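Local coordinates for protein NAD(P)H-FMN oxidoreductase (Bacillus subtilis, PDB 5LVA) that binds flavin mononucleotide and, in the manner of flavodoxin-like flavin reductases, probably uses NAD(P)H to reduce it, at residues R19-T24 with T164-H169; E48-L53 with K76-H81; K99-A104 with A133-I138. One frame throughout, in Å; residues are numbered along the deposited sequence.

Contact 1 of 3, residues R19-T24 with T164-H169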
loop_
_atom_site.group_PDB
_atom_site.type_symbol
_atom_site.label_atom_id
_atom_site.label_comp_id
_atom_site.label_asym_id
_atom_site.label_seq_id
_atom_site.Cartn_x
_atom_site.Cartn_y
_atom_site.Cartn_z
ATOM N N ARG A 19 -4.200 -6.932 9.445
ATOM C CA ARG A 19 -4.888 -6.488 10.650
ATOM C C ARG A 19 -3.883 -6.118 11.748
ATOM O O ARG A 19 -3.964 -5.051 12.356
ATOM C CB ARG A 19 -5.837 -7.581 11.124
ATOM C CG ARG A 19 -6.631 -7.245 12.352
ATOM C CD ARG A 19 -7.353 -5.936 12.184
ATOM N NE ARG A 19 -8.532 -5.869 13.034
ATOM C CZ ARG A 19 -9.424 -4.884 12.996
ATOM N NH1 ARG A 19 -9.256 -3.872 12.148
ATOM N NH2 ARG A 19 -10.478 -4.905 13.813
ATOM N N ALA A 20 -2.923 -7.002 11.979
ATOM C CA ALA A 20 -1.879 -6.765 12.964
ATOM C C ALA A 20 -1.029 -5.544 12.630
ATOM O O ALA A 20 -0.607 -4.804 13.515
ATOM C CB ALA A 20 -0.996 -7.978 13.085
ATOM N N PHE A 21 -0.765 -5.348 11.350
ATOM C CA PHE A 21 0.042 -4.227 10.908
ATOM C C PHE A 21 -0.723 -2.936 11.116
ATOM O O PHE A 21 -0.201 -1.975 11.669
ATOM C CB PHE A 21 0.436 -4.379 9.435
ATOM C CG PHE A 21 1.479 -5.417 9.184
ATOM C CD1 PHE A 21 1.975 -6.192 10.211
ATOM C CD2 PHE A 21 1.984 -5.601 7.913
ATOM C CE1 PHE A 21 2.931 -7.142 9.976
ATOM C CE2 PHE A 21 2.949 -6.548 7.673
ATOM C CZ PHE A 21 3.423 -7.316 8.703
ATOM N N ALA A 22 -1.965 -2.924 10.662
ATOM C CA ALA A 22 -2.834 -1.773 10.837
ATOM C C ALA A 22 -2.998 -1.373 12.308
ATOM O O ALA A 22 -3.037 -0.188 12.617
ATOM C CB ALA A 22 -4.190 -2.050 10.219
ATOM N N ASP A 23 -3.089 -2.353 13.206
ATOM C CA ASP A 23 -3.293 -2.086 14.637
ATOM C C ASP A 23 -2.221 -1.199 15.251
ATOM O O ASP A 23 -2.492 -0.426 16.162
ATOM C CB ASP A 23 -3.346 -3.395 15.436
ATOM C CG ASP A 23 -4.684 -4.095 15.337
ATOM O OD1 ASP A 23 -5.684 -3.441 14.991
ATOM O OD2 ASP A 23 -4.731 -5.308 15.622
ATOM N N THR A 24 -1.000 -1.320 14.752
ATOM C CA THR A 24 0.133 -0.615 15.322
ATOM C C THR A 24 0.113 0.880 15.020
ATOM O O THR A 24 0.908 1.624 15.571
ATOM C CB THR A 24 1.447 -1.201 14.808
ATOM O OG1 THR A 24 1.601 -0.867 13.429
ATOM C CG2 THR A 24 1.442 -2.703 14.939
ATOM N N THR A 164 6.036 -4.573 14.143
ATOM C CA THR A 164 6.792 -3.440 14.637
ATOM C C THR A 164 7.735 -2.936 13.548
ATOM O O THR A 164 8.045 -1.752 13.489
ATOM C CB THR A 164 7.562 -3.782 15.934
ATOM O OG1 THR A 164 8.512 -2.753 16.218
ATOM C CG2 THR A 164 8.288 -5.060 15.806
ATOM N N GLN A 165 8.160 -3.835 12.667
ATOM C CA GLN A 165 9.029 -3.454 11.566
ATOM C C GLN A 165 8.252 -2.680 10.515
ATOM O O GLN A 165 8.775 -1.759 9.889
ATOM C CB GLN A 165 9.689 -4.681 10.944
ATOM C CG GLN A 165 10.850 -5.219 11.743
ATOM C CD GLN A 165 11.897 -4.168 12.003
ATOM O OE1 GLN A 165 12.137 -3.298 11.170
ATOM N NE2 GLN A 165 12.535 -4.244 13.159
ATOM N N TYR A 166 6.998 -3.065 10.327
ATOM C CA TYR A 166 6.107 -2.353 9.435
ATOM C C TYR A 166 5.960 -0.915 9.910
ATOM O O TYR A 166 6.078 0.020 9.133
ATOM C CB TYR A 166 4.757 -3.072 9.378
ATOM C CG TYR A 166 3.582 -2.251 8.899
ATOM C CD1 TYR A 166 2.847 -1.475 9.783
ATOM C CD2 TYR A 166 3.171 -2.294 7.577
ATOM C CE1 TYR A 166 1.766 -0.735 9.355
ATOM C CE2 TYR A 166 2.086 -1.557 7.141
ATOM C CZ TYR A 166 1.387 -0.784 8.038
ATOM O OH TYR A 166 0.310 -0.055 7.610
ATOM N N ARG A 167 5.722 -0.746 11.204
ATOM C CA ARG A 167 5.488 0.568 11.772
ATOM C C ARG A 167 6.703 1.461 11.598
ATOM O O ARG A 167 6.577 2.624 11.258
ATOM C CB ARG A 167 5.129 0.458 13.254
ATOM C CG ARG A 167 4.549 1.740 13.839
ATOM C CD ARG A 167 4.613 1.753 15.342
ATOM N NE ARG A 167 3.714 2.748 15.914
ATOM C CZ ARG A 167 4.085 3.948 16.342
ATOM N NH1 ARG A 167 5.352 4.319 16.278
ATOM N NH2 ARG A 167 3.187 4.778 16.845
ATOM N N GLU A 168 7.885 0.917 11.831
ATOM C CA GLU A 168 9.076 1.723 11.715
ATOM C C GLU A 168 9.295 2.156 10.270
ATOM O O GLU A 168 9.709 3.281 10.002
ATOM C CB GLU A 168 10.296 0.973 12.227
ATOM C CG GLU A 168 11.565 1.763 12.024
ATOM C CD GLU A 168 12.789 1.085 12.580
ATOM O OE1 GLU A 168 12.638 0.230 13.482
ATOM O OE2 GLU A 168 13.902 1.420 12.118
ATOM N N HIS A 169 8.998 1.258 9.341
ATOM C CA HIS A 169 9.238 1.515 7.933
ATOM C C HIS A 169 8.315 2.582 7.377
ATOM O O HIS A 169 8.733 3.443 6.624
ATOM C CB HIS A 169 9.075 0.238 7.125
ATOM C CG HIS A 169 9.694 0.314 5.769
ATOM N ND1 HIS A 169 9.012 0.764 4.663
ATOM C CD2 HIS A 169 10.946 0.018 5.346
ATOM C CE1 HIS A 169 9.807 0.725 3.612
ATOM N NE2 HIS A 169 10.986 0.277 4.002
#

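Contact 2 of 3, residues E48-L53 with K76-H81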
loop_
_atom_site.group_PDB
_atom_site.type_symbol
_atom_site.label_atom_id
_atom_site.label_comp_id
_atom_site.label_asym_id
_atom_site.label_seq_id
_atom_site.Cartn_x
_atom_site.Cartn_y
_atom_site.Cartn_z
ATOM N N GLU A 48 -13.712 12.453 -5.279
ATOM C CA GLU A 48 -13.298 13.739 -4.743
ATOM C C GLU A 48 -12.775 13.601 -3.328
ATOM O O GLU A 48 -11.802 14.243 -2.957
ATOM C CB GLU A 48 -14.457 14.740 -4.789
ATOM C CG GLU A 48 -14.069 16.130 -4.358
ATOM C CD GLU A 48 -15.183 17.126 -4.507
ATOM O OE1 GLU A 48 -16.351 16.703 -4.519
ATOM O OE2 GLU A 48 -14.897 18.334 -4.585
ATOM N N LYS A 49 -13.425 12.753 -2.546
ATOM C CA LYS A 49 -13.009 12.482 -1.180
ATOM C C LYS A 49 -11.595 11.926 -1.142
ATOM O O LYS A 49 -10.756 12.395 -0.377
ATOM C CB LYS A 49 -13.973 11.499 -0.511
ATOM C CG LYS A 49 -13.643 11.207 0.952
ATOM C CD LYS A 49 -14.504 10.087 1.511
ATOM C CE LYS A 49 -13.981 9.630 2.860
ATOM N NZ LYS A 49 -14.659 8.381 3.339
ATOM N N GLU A 50 -11.345 10.927 -1.983
ATOM C CA GLU A 50 -10.038 10.299 -2.084
ATOM C C GLU A 50 -8.975 11.291 -2.531
ATOM O O GLU A 50 -7.926 11.401 -1.908
ATOM C CB GLU A 50 -10.091 9.126 -3.051
ATOM C CG GLU A 50 -11.140 8.110 -2.728
ATOM C CD GLU A 50 -10.957 7.504 -1.368
ATOM O OE1 GLU A 50 -9.817 7.174 -1.004
ATOM O OE2 GLU A 50 -11.964 7.364 -0.656
ATOM N N GLN A 51 -9.253 12.008 -3.613
ATOM C CA GLN A 51 -8.362 13.060 -4.079
ATOM C C GLN A 51 -8.012 14.037 -2.971
ATOM O O GLN A 51 -6.850 14.351 -2.777
ATOM C CB GLN A 51 -8.981 13.816 -5.250
ATOM C CG GLN A 51 -8.854 13.086 -6.570
ATOM C CD GLN A 51 -9.484 13.838 -7.707
ATOM O OE1 GLN A 51 -10.055 14.909 -7.518
ATOM N NE2 GLN A 51 -9.396 13.279 -8.894
ATOM N N LYS A 52 -9.019 14.502 -2.239
ATOM C CA LYS A 52 -8.821 15.508 -1.200
ATOM C C LYS A 52 -7.965 15.005 -0.057
ATOM O O LYS A 52 -7.260 15.773 0.585
ATOM C CB LYS A 52 -10.158 15.976 -0.652
ATOM C CG LYS A 52 -10.810 17.102 -1.405
ATOM C CD LYS A 52 -12.176 17.372 -0.788
ATOM C CE LYS A 52 -12.479 18.847 -0.725
ATOM N NZ LYS A 52 -11.278 19.625 -0.290
ATOM N N LEU A 53 -8.036 13.713 0.206
ATOM C CA LEU A 53 -7.237 13.131 1.268
ATOM C C LEU A 53 -5.783 13.018 0.854
ATOM O O LEU A 53 -4.894 13.322 1.641
ATOM C CB LEU A 53 -7.789 11.764 1.674
ATOM C CG LEU A 53 -9.019 11.876 2.567
ATOM C CD1 LEU A 53 -9.744 10.546 2.722
ATOM C CD2 LEU A 53 -8.607 12.421 3.902
ATOM N N LYS A 76 -6.933 -1.497 -7.783
ATOM C CA LYS A 76 -6.889 -1.266 -9.226
ATOM C C LYS A 76 -7.977 -0.291 -9.676
ATOM O O LYS A 76 -7.720 0.620 -10.463
ATOM C CB LYS A 76 -7.036 -2.579 -9.996
ATOM C CG LYS A 76 -6.641 -2.434 -11.453
ATOM C CD LYS A 76 -5.282 -1.767 -11.540
ATOM C CE LYS A 76 -4.987 -1.205 -12.899
ATOM N NZ LYS A 76 -5.791 -0.046 -13.316
ATOM N N LYS A 77 -9.190 -0.499 -9.167
ATOM C CA LYS A 77 -10.307 0.404 -9.400
ATOM C C LYS A 77 -10.059 1.792 -8.818
ATOM O O LYS A 77 -10.423 2.800 -9.417
ATOM C CB LYS A 77 -11.582 -0.182 -8.805
ATOM C CG LYS A 77 -12.826 0.580 -9.145
ATOM C CD LYS A 77 -14.031 -0.125 -8.592
ATOM C CE LYS A 77 -14.364 -1.345 -9.400
ATOM N NZ LYS A 77 -15.625 -1.968 -8.900
ATOM N N TRP A 78 -9.428 1.835 -7.651
ATOM C CA TRP A 78 -9.035 3.099 -7.049
ATOM C C TRP A 78 -8.095 3.903 -7.946
ATOM O O TRP A 78 -8.296 5.096 -8.139
ATOM C CB TRP A 78 -8.372 2.858 -5.701
ATOM C CG TRP A 78 -8.174 4.087 -4.887
ATOM C CD1 TRP A 78 -8.983 4.540 -3.890
ATOM C CD2 TRP A 78 -7.090 5.018 -4.982
ATOM N NE1 TRP A 78 -8.477 5.697 -3.366
ATOM C CE2 TRP A 78 -7.314 6.011 -4.016
ATOM C CE3 TRP A 78 -5.952 5.108 -5.788
ATOM C CZ2 TRP A 78 -6.442 7.082 -3.832
ATOM C CZ3 TRP A 78 -5.094 6.176 -5.608
ATOM C CH2 TRP A 78 -5.341 7.143 -4.635
ATOM N N LEU A 79 -7.064 3.255 -8.475
ATOM C CA LEU A 79 -6.135 3.930 -9.376
ATOM C C LEU A 79 -6.876 4.465 -10.585
ATOM O O LEU A 79 -6.756 5.634 -10.927
ATOM C CB LEU A 79 -5.017 2.981 -9.815
ATOM C CG LEU A 79 -4.157 2.388 -8.697
ATOM C CD1 LEU A 79 -3.282 1.281 -9.223
ATOM C CD2 LEU A 79 -3.313 3.453 -8.007
ATOM N N ASP A 80 -7.658 3.599 -11.210
ATOM C CA ASP A 80 -8.375 3.949 -12.422
ATOM C C ASP A 80 -9.292 5.128 -12.220
ATOM O O ASP A 80 -9.362 6.018 -13.071
ATOM C CB ASP A 80 -9.190 2.757 -12.926
ATOM C CG ASP A 80 -8.328 1.668 -13.502
ATOM O OD1 ASP A 80 -7.101 1.864 -13.573
ATOM O OD2 ASP A 80 -8.869 0.613 -13.883
ATOM N N HIS A 81 -10.000 5.132 -11.095
ATOM C CA HIS A 81 -11.069 6.090 -10.884
ATOM C C HIS A 81 -10.608 7.380 -10.236
ATOM O O HIS A 81 -11.198 8.431 -10.475
ATOM C CB HIS A 81 -12.169 5.461 -10.046
ATOM C CG HIS A 81 -12.946 4.413 -10.771
ATOM N ND1 HIS A 81 -14.209 4.026 -10.388
ATOM C CD2 HIS A 81 -12.636 3.667 -11.856
ATOM C CE1 HIS A 81 -14.645 3.089 -11.208
ATOM N NE2 HIS A 81 -13.710 2.852 -12.106
#

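Contact 3 of 3, residues K99-A104 with A133-I138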
loop_
_atom_site.group_PDB
_atom_site.type_symbol
_atom_site.label_atom_id
_atom_site.label_comp_id
_atom_site.label_asym_id
_atom_site.label_seq_id
_atom_site.Cartn_x
_atom_site.Cartn_y
_atom_site.Cartn_z
ATOM N N LYS A 99 4.949 14.360 -3.555
ATOM C CA LYS A 99 4.568 13.516 -2.424
ATOM C C LYS A 99 5.273 12.173 -2.494
ATOM O O LYS A 99 5.703 11.759 -3.556
ATOM C CB LYS A 99 3.046 13.311 -2.384
ATOM C CG LYS A 99 2.252 14.591 -2.172
ATOM C CD LYS A 99 0.748 14.341 -2.176
ATOM C CE LYS A 99 -0.035 15.624 -1.993
ATOM N NZ LYS A 99 0.083 16.177 -0.613
ATOM N N GLU A 100 5.385 11.495 -1.358
ATOM C CA GLU A 100 5.984 10.170 -1.313
ATOM C C GLU A 100 4.945 9.084 -1.552
ATOM O O GLU A 100 3.772 9.247 -1.225
ATOM C CB GLU A 100 6.694 9.948 0.022
ATOM C CG GLU A 100 7.973 10.746 0.169
ATOM C CD GLU A 100 8.553 10.714 1.578
ATOM O OE1 GLU A 100 7.780 10.776 2.558
ATOM O OE2 GLU A 100 9.793 10.650 1.705
ATOM N N PHE A 101 5.404 7.975 -2.118
ATOM C CA PHE A 101 4.559 6.885 -2.571
ATOM C C PHE A 101 5.217 5.606 -2.101
ATOM O O PHE A 101 6.339 5.332 -2.470
ATOM C CB PHE A 101 4.437 6.942 -4.097
ATOM C CG PHE A 101 3.579 5.865 -4.729
ATOM C CD1 PHE A 101 3.890 4.519 -4.607
ATOM C CD2 PHE A 101 2.523 6.220 -5.562
ATOM C CE1 PHE A 101 3.116 3.561 -5.227
ATOM C CE2 PHE A 101 1.754 5.260 -6.200
ATOM C CZ PHE A 101 2.046 3.937 -6.024
ATOM N N MET A 102 4.548 4.816 -1.278
ATOM C CA MET A 102 5.136 3.540 -0.932
ATOM C C MET A 102 4.097 2.422 -0.847
ATOM O O MET A 102 2.903 2.659 -0.717
ATOM C CB MET A 102 5.942 3.659 0.362
ATOM C CG MET A 102 5.235 3.383 1.653
ATOM S SD MET A 102 6.423 2.927 2.950
ATOM C CE MET A 102 6.824 1.316 2.345
ATOM N N VAL A 103 4.581 1.199 -0.984
ATOM C CA VAL A 103 3.745 0.018 -0.962
ATOM C C VAL A 103 4.087 -0.796 0.265
ATOM O O VAL A 103 5.244 -0.979 0.569
ATOM C CB VAL A 103 3.940 -0.843 -2.249
ATOM C CG1 VAL A 103 3.258 -2.207 -2.112
ATOM C CG2 VAL A 103 3.417 -0.107 -3.449
ATOM N N ALA A 104 3.076 -1.278 0.971
ATOM C CA ALA A 104 3.296 -2.221 2.064
ATOM C C ALA A 104 2.522 -3.482 1.751
ATOM O O ALA A 104 1.310 -3.474 1.746
ATOM C CB ALA A 104 2.868 -1.631 3.401
ATOM N N ALA A 133 5.648 2.369 -11.762
ATOM C CA ALA A 133 5.372 3.109 -12.974
ATOM C C ALA A 133 4.252 4.126 -12.760
ATOM O O ALA A 133 4.302 5.237 -13.271
ATOM C CB ALA A 133 5.026 2.150 -14.099
ATOM N N THR A 134 3.245 3.734 -11.999
ATOM C CA THR A 134 2.169 4.630 -11.596
ATOM C C THR A 134 2.717 5.814 -10.811
ATOM O O THR A 134 2.437 6.961 -11.123
ATOM C CB THR A 134 1.120 3.900 -10.736
ATOM O OG1 THR A 134 0.585 2.791 -11.468
ATOM C CG2 THR A 134 -0.007 4.839 -10.348
ATOM N N SER A 135 3.505 5.520 -9.792
ATOM C CA SER A 135 4.219 6.544 -9.063
ATOM C C SER A 135 4.973 7.469 -10.013
ATOM O O SER A 135 4.795 8.683 -9.969
ATOM C CB SER A 135 5.185 5.903 -8.073
ATOM O OG SER A 135 5.937 6.882 -7.400
ATOM N N ASN A 136 5.800 6.883 -10.876
ATOM C CA ASN A 136 6.601 7.636 -11.835
ATOM C C ASN A 136 5.788 8.635 -12.649
ATOM O O ASN A 136 6.167 9.789 -12.790
ATOM C CB ASN A 136 7.315 6.681 -12.785
ATOM C CG ASN A 136 8.473 5.972 -12.140
ATOM O OD1 ASN A 136 8.976 6.395 -11.110
ATOM N ND2 ASN A 136 8.920 4.891 -12.760
ATOM N N PHE A 137 4.663 8.177 -13.178
ATOM C CA PHE A 137 3.841 8.981 -14.062
ATOM C C PHE A 137 3.144 10.147 -13.350
ATOM O O PHE A 137 2.942 11.205 -13.942
ATOM C CB PHE A 137 2.803 8.091 -14.734
ATOM C CG PHE A 137 2.140 8.715 -15.923
ATOM C CD1 PHE A 137 2.793 8.777 -17.137
ATOM C CD2 PHE A 137 0.852 9.209 -15.836
ATOM C CE1 PHE A 137 2.185 9.341 -18.229
ATOM C CE2 PHE A 137 0.241 9.763 -16.930
ATOM C CZ PHE A 137 0.908 9.834 -18.127
ATOM N N ILE A 138 2.783 9.966 -12.083
ATOM C CA ILE A 138 1.991 10.982 -11.413
ATOM C C ILE A 138 2.850 11.953 -10.632
ATOM O O ILE A 138 2.348 12.926 -10.094
ATOM C CB ILE A 138 0.946 10.365 -10.484
ATOM C CG1 ILE A 138 1.621 9.620 -9.344
ATOM C CG2 ILE A 138 0.026 9.451 -11.269
ATOM C CD1 ILE A 138 0.666 8.913 -8.438
#

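Contact 1 of 3, residues R19-T24 with T164-H169
The backbones of F21 and Y166 approach to 6.5 Å between CA atoms, and those of T24 and R167 come equally near, so residues 19-24 lie against helix 156-171. In the flavodoxin-like fold these are the first and last helices packed on one face of the parallel sheet, and the residues just before this segment, V17 and N18, bind FMN. F21 and Y166 form the buried half of the contact, each resting its CB on the other's ring. F21 CB sits 3.6 Å from the Y166 ring centroid, almost on the normal, while Y166 CB lies 4.0 Å from the centroid of the F21 ring. The rings themselves are nearly parallel (23° between planes) but slid apart, so they hardly overlap. Y166 reaches this place with CG anti to its backbone N (chi1 160°), and its OH is hydrogen-bonded to OE1 of Q63, on the central strand 59-65. F148 meets the F21 ring edge-to-face. T24 turns its hydroxyl back onto the preceding turn, OG1 donating to F21 O over 2.8 Å, an oxygen that also receives T24 N; the same OG1 lies at the edge of the Y166 ring. On the more open side R167 extends past T24 in the opposite direction, and its NE donates to T24 O over 3.0 Å at 160°, the oxygen lying in the guanidinium plane.

Contact 2 of 3, residues E48-L53 with K76-H81
E50 OE1 has two partners: W78 NE1 donates to it over 3.1 Å, and R34 forms a salt bridge with it through NH1. The other carboxylate oxygen, OE2, is hydrogen-bonded to the hydroxyl of Y40, so both oxygens of this buried acid have partners and the group is held against rotation. The indole bond is almost straight, with 175° at the hydrogen. On the tryptophan side it is an in-plane approach, OE1 standing at the edge of the indole; on the glutamate side NE1 arrives from above the carboxylate plane. The carboxylate and indole planes stand 81° apart. A bend in the glutamate chain (chi2 -59°) folds the carboxylate back, which also brings the aliphatic part to the indole: E50 CG lies 3.6 Å from W78 NE1 and E50 CB 3.8 Å from the same nitrogen. The helices carrying the pair, 47-56 and 73-82, are neighbours on one face of the flavodoxin-like sheet, and they precede and follow strand 59-65 in the chain. Their backbones stay well apart, 8.8 Å between the CA atoms of E50 and W78, and the side chains bridge the gap. L36 and I45 touch both residues, while W78 also rests on L6 and meets the F62 ring edge-to-face. Replacing E50 by an alanine is likely to leave the W78 N-H without this acceptor, R34 without its carboxylate and the Y40 hydroxyl without its partner. With the R34 charge and the indole N-H beside it, the carboxylate is likely to remain ionised despite its burial. Farther along the pair, Q51 NE2 reaches across to the backbone O of V82.

Contact 3 of 3, residues K99-A104 with A133-I138
F101 and S135 make the close part of this contact, their CA atoms 6.5 Å apart where strand 100-106 passes beneath helix 129-138. S135 CB stands over the middle of the F101 ring, 3.7 Å from its centroid and 14° off the normal, a CH-pi contact made by the serine methylene and not by its hydroxyl. The hydroxyl lies toward the base of the phenylalanine, with S135 OG 3.6 Å from F101 CB, and is hydrogen-bonded to the side-chain hydroxyl of T140 just beyond the helix. With chi1 at -180°, F101 swings its ring away from its own backbone N and under the serine. The F62 ring also meets that of F101, their planes inclined at about 40°.

Toward the C-terminal end of the helix the fit is looser: I138 CD1 comes only to the ring edge, 4.4 Å from F101 CD2, and the side chain packs on L96 as well. The outer surface of the same helix, with A133, N136 and F137, is exposed and takes no part. Backbone hydrogen bonds between F101 and both T141 and L143 join its strand to 141-148, so the helix links two adjacent parallel strands while packing on both of them: the beta-alpha-beta crossover, right-handed as a rule, from which the flavodoxin-like fold is built.

From the N terminus, residues 19-24 pair with 164-169 near the C terminus, so contact 1 closes a loop over most of the chain. Contacts 2 and 3 both nest inside it, in series: contact 2 closes between helices 47-56 and 73-82 before strand 100-106 opens contact 3 with helix 129-138. Nothing crosses. Contact 1 ties together the helices on one side of the sheet, whereas contacts 2 and 3 belong to the other. Strand 100-106 joins contacts 1 and 3, its A104 and M102 touching Y166 and H169. Contacts 2 and 3 meet through L79 and T134, but contacts 1 and 2 remain about 15 Å apart at their nearest atoms.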